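Local coordinates for alpha-1,3-glucanase (Streptomyces thermodiastaticus, PDB 7C7D), which probably hydrolyses internal alpha-1,3-glucosidic linkages of alpha-1,3-glucan, as a thermostable glycoside hydrolase of family GH87, at residues V519-Q533 / F542-Y556. Numbering follows the deposited sequence. Where two conformers were deposited one is given.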
loop_
_atom_site.group_PDB
_atom_site.type_symbol
_atom_site.label_atom_id
_atom_site.label_comp_id
_atom_site.label_asym_id
_atom_site.label_seq_id
_atom_site.Cartn_x
_atom_site.Cartn_y
_atom_site.Cartn_z
ATOM N N VAL A 519 1.329 12.264 -21.867
ATOM C CA VAL A 519 0.100 12.023 -21.125
ATOM C C VAL A 519 -1.018 11.957 -22.153
ATOM O O VAL A 519 -1.275 12.946 -22.855
ATOM C CB VAL A 519 -0.160 13.131 -20.093
ATOM C CG1 VAL A 519 -1.513 12.919 -19.410
ATOM C CG2 VAL A 519 0.967 13.178 -19.076
ATOM N N ASP A 520 -1.654 10.794 -22.276
ATOM C CA ASP A 520 -2.676 10.585 -23.297
ATOM C C ASP A 520 -3.881 9.916 -22.657
ATOM O O ASP A 520 -3.853 8.714 -22.369
ATOM C CB ASP A 520 -2.138 9.746 -24.460
ATOM C CG ASP A 520 -3.115 9.644 -25.617
ATOM O OD1 ASP A 520 -4.328 9.873 -25.437
ATOM O OD2 ASP A 520 -2.658 9.323 -26.735
ATOM N N GLY A 521 -4.939 10.691 -22.455
ATOM C CA GLY A 521 -6.184 10.163 -21.950
ATOM C C GLY A 521 -6.256 10.286 -20.446
ATOM O O GLY A 521 -5.595 9.529 -19.733
ATOM N N ALA A 522 -7.030 11.239 -19.945
ATOM C CA ALA A 522 -7.187 11.363 -18.509
ATOM C C ALA A 522 -8.531 12.001 -18.217
ATOM O O ALA A 522 -9.024 12.838 -18.980
ATOM C CB ALA A 522 -6.053 12.173 -17.868
ATOM N N ALA A 523 -9.128 11.577 -17.113
ATOM C CA ALA A 523 -10.333 12.182 -16.561
ATOM C C ALA A 523 -9.933 12.778 -15.221
ATOM O O ALA A 523 -9.664 12.043 -14.264
ATOM C CB ALA A 523 -11.433 11.141 -16.382
ATOM N N VAL A 524 -9.858 14.102 -15.161
ATOM C CA VAL A 524 -9.345 14.821 -14.001
ATOM C C VAL A 524 -10.495 15.640 -13.439
ATOM O O VAL A 524 -11.081 16.461 -14.147
ATOM C CB VAL A 524 -8.158 15.718 -14.389
ATOM C CG1 VAL A 524 -7.618 16.451 -13.178
ATOM C CG2 VAL A 524 -7.054 14.896 -15.062
ATOM N N LYS A 525 -10.825 15.423 -12.176
ATOM C CA LYS A 525 -11.989 16.058 -11.575
ATOM C C LYS A 525 -11.637 16.600 -10.199
ATOM O O LYS A 525 -11.009 15.906 -9.388
ATOM C CB LYS A 525 -13.151 15.066 -11.452
ATOM C CG LYS A 525 -13.811 14.703 -12.775
ATOM C CD LYS A 525 -15.027 13.799 -12.577
ATOM C CE LYS A 525 -15.771 14.117 -11.287
ATOM N NZ LYS A 525 -15.384 13.206 -10.168
ATOM N N ASN A 526 -12.052 17.843 -9.946
ATOM C CA ASN A 526 -11.941 18.476 -8.630
ATOM C C ASN A 526 -10.497 18.512 -8.132
ATOM O O ASN A 526 -10.151 17.967 -7.083
ATOM C CB ASN A 526 -12.883 17.833 -7.609
ATOM C CG ASN A 526 -14.330 17.881 -8.044
ATOM O OD1 ASN A 526 -15.128 17.027 -7.663
ATOM N ND2 ASN A 526 -14.678 18.885 -8.846
ATOM N N THR A 527 -9.658 19.186 -8.904
ATOM C CA THR A 527 -8.251 19.365 -8.575
ATOM C C THR A 527 -8.097 20.648 -7.772
ATOM O O THR A 527 -8.574 21.706 -8.186
ATOM C CB THR A 527 -7.447 19.456 -9.872
ATOM O OG1 THR A 527 -7.683 18.285 -10.664
ATOM C CG2 THR A 527 -5.969 19.581 -9.596
ATOM N N GLY A 528 -7.430 20.556 -6.623
ATOM C CA GLY A 528 -7.333 21.714 -5.748
ATOM C C GLY A 528 -6.589 22.882 -6.369
ATOM O O GLY A 528 -6.999 24.040 -6.229
ATOM N N THR A 529 -5.490 22.603 -7.074
ATOM C CA THR A 529 -4.712 23.677 -7.678
ATOM C C THR A 529 -4.685 23.570 -9.201
ATOM O O THR A 529 -5.566 24.117 -9.869
ATOM C CB THR A 529 -3.303 23.753 -7.072
ATOM O OG1 THR A 529 -2.640 22.495 -7.226
ATOM C CG2 THR A 529 -3.370 24.104 -5.582
ATOM N N VAL A 530 -3.699 22.871 -9.763
ATOM C CA VAL A 530 -3.479 22.874 -11.205
ATOM C C VAL A 530 -3.502 21.456 -11.760
ATOM O O VAL A 530 -3.117 20.490 -11.091
ATOM C CB VAL A 530 -2.173 23.599 -11.602
ATOM C CG1 VAL A 530 -2.231 25.061 -11.188
ATOM C CG2 VAL A 530 -0.959 22.915 -10.972
ATOM N N VAL A 531 -3.928 21.341 -13.020
ATOM C CA VAL A 531 -3.871 20.043 -13.693
ATOM C C VAL A 531 -2.426 19.636 -13.972
ATOM O O VAL A 531 -2.060 18.462 -13.827
ATOM C CB VAL A 531 -4.746 20.053 -14.963
ATOM C CG1 VAL A 531 -4.626 18.728 -15.700
ATOM C CG2 VAL A 531 -6.192 20.322 -14.576
ATOM N N VAL A 532 -1.582 20.591 -14.358
ATOM C CA VAL A 532 -0.178 20.343 -14.660
ATOM C C VAL A 532 0.667 21.311 -13.843
ATOM O O VAL A 532 0.556 22.534 -14.007
ATOM C CB VAL A 532 0.144 20.493 -16.156
ATOM C CG1 VAL A 532 1.644 20.302 -16.390
ATOM C CG2 VAL A 532 -0.653 19.497 -16.983
ATOM N N GLN A 533 1.514 20.762 -12.971
ATOM C CA GLN A 533 2.465 21.524 -12.171
ATOM C C GLN A 533 3.845 21.212 -12.748
ATOM O O GLN A 533 4.417 20.157 -12.466
ATOM C CB GLN A 533 2.347 21.103 -10.711
ATOM C CG GLN A 533 3.263 21.835 -9.747
ATOM C CD GLN A 533 3.073 21.367 -8.318
ATOM O OE1 GLN A 533 1.949 21.318 -7.810
ATOM N NE2 GLN A 533 4.169 21.016 -7.661
ATOM N N PHE A 542 0.641 16.433 -24.173
ATOM C CA PHE A 542 -0.623 16.129 -23.519
ATOM C C PHE A 542 -1.730 16.012 -24.554
ATOM O O PHE A 542 -1.938 16.936 -25.347
ATOM C CB PHE A 542 -0.991 17.224 -22.522
ATOM C CG PHE A 542 0.037 17.397 -21.444
ATOM C CD1 PHE A 542 1.188 18.136 -21.684
ATOM C CD2 PHE A 542 -0.116 16.795 -20.210
ATOM C CE1 PHE A 542 2.156 18.287 -20.713
ATOM C CE2 PHE A 542 0.859 16.941 -19.219
ATOM C CZ PHE A 542 1.986 17.692 -19.479
ATOM N N ARG A 543 -2.442 14.886 -24.538
ATOM C CA ARG A 543 -3.583 14.666 -25.412
ATOM C C ARG A 543 -4.726 14.079 -24.600
ATOM O O ARG A 543 -4.507 13.281 -23.685
ATOM C CB ARG A 543 -3.266 13.644 -26.526
ATOM C CG ARG A 543 -2.228 14.054 -27.546
ATOM C CD ARG A 543 -2.148 13.023 -28.671
ATOM N NE ARG A 543 -1.698 11.715 -28.198
ATOM C CZ ARG A 543 -0.431 11.313 -28.215
ATOM N NH1 ARG A 543 0.509 12.121 -28.686
ATOM N NH2 ARG A 543 -0.103 10.109 -27.764
ATOM N N ASN A 544 -5.955 14.454 -24.961
ATOM C CA ASN A 544 -7.143 13.772 -24.458
ATOM C C ASN A 544 -7.279 13.847 -22.941
ATOM O O ASN A 544 -7.796 12.922 -22.312
ATOM C CB ASN A 544 -7.182 12.330 -24.964
ATOM C CG ASN A 544 -7.066 12.275 -26.462
ATOM O OD1 ASN A 544 -7.728 13.054 -27.158
ATOM N ND2 ASN A 544 -6.207 11.400 -26.977
ATOM N N VAL A 545 -6.849 14.957 -22.348
ATOM C CA VAL A 545 -7.009 15.187 -20.917
ATOM C C VAL A 545 -8.237 16.064 -20.721
ATOM O O VAL A 545 -8.253 17.224 -21.144
ATOM C CB VAL A 545 -5.755 15.827 -20.311
ATOM C CG1 VAL A 545 -5.987 16.168 -18.838
ATOM C CG2 VAL A 545 -4.561 14.892 -20.475
ATOM N N THR A 546 -9.275 15.499 -20.107
ATOM C CA THR A 546 -10.523 16.201 -19.818
ATOM C C THR A 546 -10.547 16.547 -18.334
ATOM O O THR A 546 -10.504 15.649 -17.489
ATOM C CB THR A 546 -11.709 15.288 -20.138
ATOM O OG1 THR A 546 -11.645 14.863 -21.508
ATOM C CG2 THR A 546 -13.028 16.004 -19.880
ATOM N N ALA A 547 -10.632 17.837 -18.013
ATOM C CA ALA A 547 -10.623 18.296 -16.632
ATOM C C ALA A 547 -11.908 19.046 -16.323
ATOM O O ALA A 547 -12.422 19.795 -17.163
ATOM C CB ALA A 547 -9.431 19.221 -16.366
ATOM N N THR A 548 -12.421 18.850 -15.111
ATOM C CA THR A 548 -13.513 19.655 -14.583
ATOM C C THR A 548 -13.173 20.015 -13.142
ATOM O O THR A 548 -12.436 19.293 -12.468
ATOM C CB THR A 548 -14.859 18.911 -14.617
ATOM O OG1 THR A 548 -14.765 17.696 -13.864
ATOM C CG2 THR A 548 -15.255 18.572 -16.050
ATOM N N GLY A 549 -13.706 21.137 -12.673
ATOM C CA GLY A 549 -13.491 21.515 -11.281
ATOM C C GLY A 549 -12.051 21.815 -10.917
ATOM O O GLY A 549 -11.585 21.415 -9.843
ATOM N N THR A 550 -11.333 22.513 -11.781
ATOM C CA THR A 550 -9.944 22.856 -11.502
ATOM C C THR A 550 -9.900 24.129 -10.666
ATOM O O THR A 550 -10.462 25.155 -11.060
ATOM C CB THR A 550 -9.198 23.036 -12.817
ATOM O OG1 THR A 550 -9.272 21.813 -13.556
ATOM C CG2 THR A 550 -7.742 23.393 -12.576
ATOM N N GLY A 551 -9.225 24.067 -9.518
ATOM C CA GLY A 551 -9.348 25.137 -8.543
ATOM C C GLY A 551 -8.591 26.399 -8.911
ATOM O O GLY A 551 -9.100 27.507 -8.721
ATOM N N ALA A 552 -7.365 26.262 -9.416
ATOM C CA ALA A 552 -6.508 27.428 -9.626
ATOM C C ALA A 552 -6.229 27.733 -11.091
ATOM O O ALA A 552 -6.422 28.873 -11.518
ATOM C CB ALA A 552 -5.193 27.296 -8.840
ATOM N N ALA A 553 -5.766 26.756 -11.868
ATOM C CA ALA A 553 -5.431 26.979 -13.270
ATOM C C ALA A 553 -5.175 25.634 -13.933
ATOM O O ALA A 553 -4.940 24.625 -13.266
ATOM C CB ALA A 553 -4.182 27.852 -13.426
ATOM N N GLY A 554 -5.189 25.634 -15.266
ATOM C CA GLY A 554 -4.797 24.431 -15.984
ATOM C C GLY A 554 -3.337 24.076 -15.767
ATOM O O GLY A 554 -3.008 22.933 -15.428
ATOM N N ILE A 555 -2.447 25.054 -15.945
ATOM C CA ILE A 555 -1.005 24.834 -15.987
ATOM C C ILE A 555 -0.307 25.852 -15.102
ATOM O O ILE A 555 -0.583 27.053 -15.193
ATOM C CB ILE A 555 -0.446 24.976 -17.417
ATOM C CG1 ILE A 555 -1.100 24.002 -18.393
ATOM C CG2 ILE A 555 1.076 24.812 -17.423
ATOM C CD1 ILE A 555 -0.703 24.262 -19.830
ATOM N N TYR A 556 0.637 25.374 -14.301
ATOM C CA TYR A 556 1.655 26.186 -13.658
ATOM C C TYR A 556 2.972 25.757 -14.285
ATOM O O TYR A 556 3.349 24.589 -14.191
ATOM C CB TYR A 556 1.654 25.901 -12.157
ATOM C CG TYR A 556 2.683 26.641 -11.344
ATOM C CD1 TYR A 556 2.426 27.915 -10.867
ATOM C CD2 TYR A 556 3.892 26.047 -11.012
ATOM C CE1 TYR A 556 3.352 28.593 -10.101
ATOM C CE2 TYR A 556 4.829 26.721 -10.244
ATOM C CZ TYR A 556 4.551 27.992 -9.791
ATOM O OH TYR A 556 5.479 28.669 -9.031
HETATM O O HOH W 1 -9.623 19.354 -12.261
#
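Val-519 and Phe-542 meet inside the last coils of a right-handed parallel beta-helix, the fold of pectate lyase-like proteins. Carbon contacts there show tight packing: Phe-542 CD2 lies 3.7 Å from Val-519 CB, and its CE2 is equally close to Val-532 CG2, so one ring bridges the two strands of the preceding coil. Val-545 CG2 packs on Val-519 CG1 at 3.8 Å, and Val-531 CG2 reaches Ala-547 CB at 3.9 Å. The CA pairing runs in step from Val-519 beside Phe-542 to Gln-533 beside Tyr-556, through the corners, and the axes of strands 519-527 and 545-548 run 18° apart. Where the coil turns, a water links Thr-527 OG1, Thr-550 OG1 and Thr-548 O.

The opposite face is looser: Lys-525, Thr-546 and Thr-548 are exposed, and just 6 Å² of Ala-523 is buried against 542-556. On this face Arg-543 grips Asp-520 in a side-on salt bridge: NH2 at 2.9 Å and NE at 3.0 Å both reach OD2, with guanidinium and carboxylate planes 79° apart. Asn-544 ND2 donates to Asp-520 OD1 from the syn side at 2.9 Å, tilted out of the carboxylate plane. With an alanine here, the Arg-543 charge is likely to lose this mate and the Asn-544 amide to turn more freely.

Strands 486-495 and 502-505 flank the pair on one side; on the other, Val-569 of strand 567-571 touches Phe-542 and Ile-555.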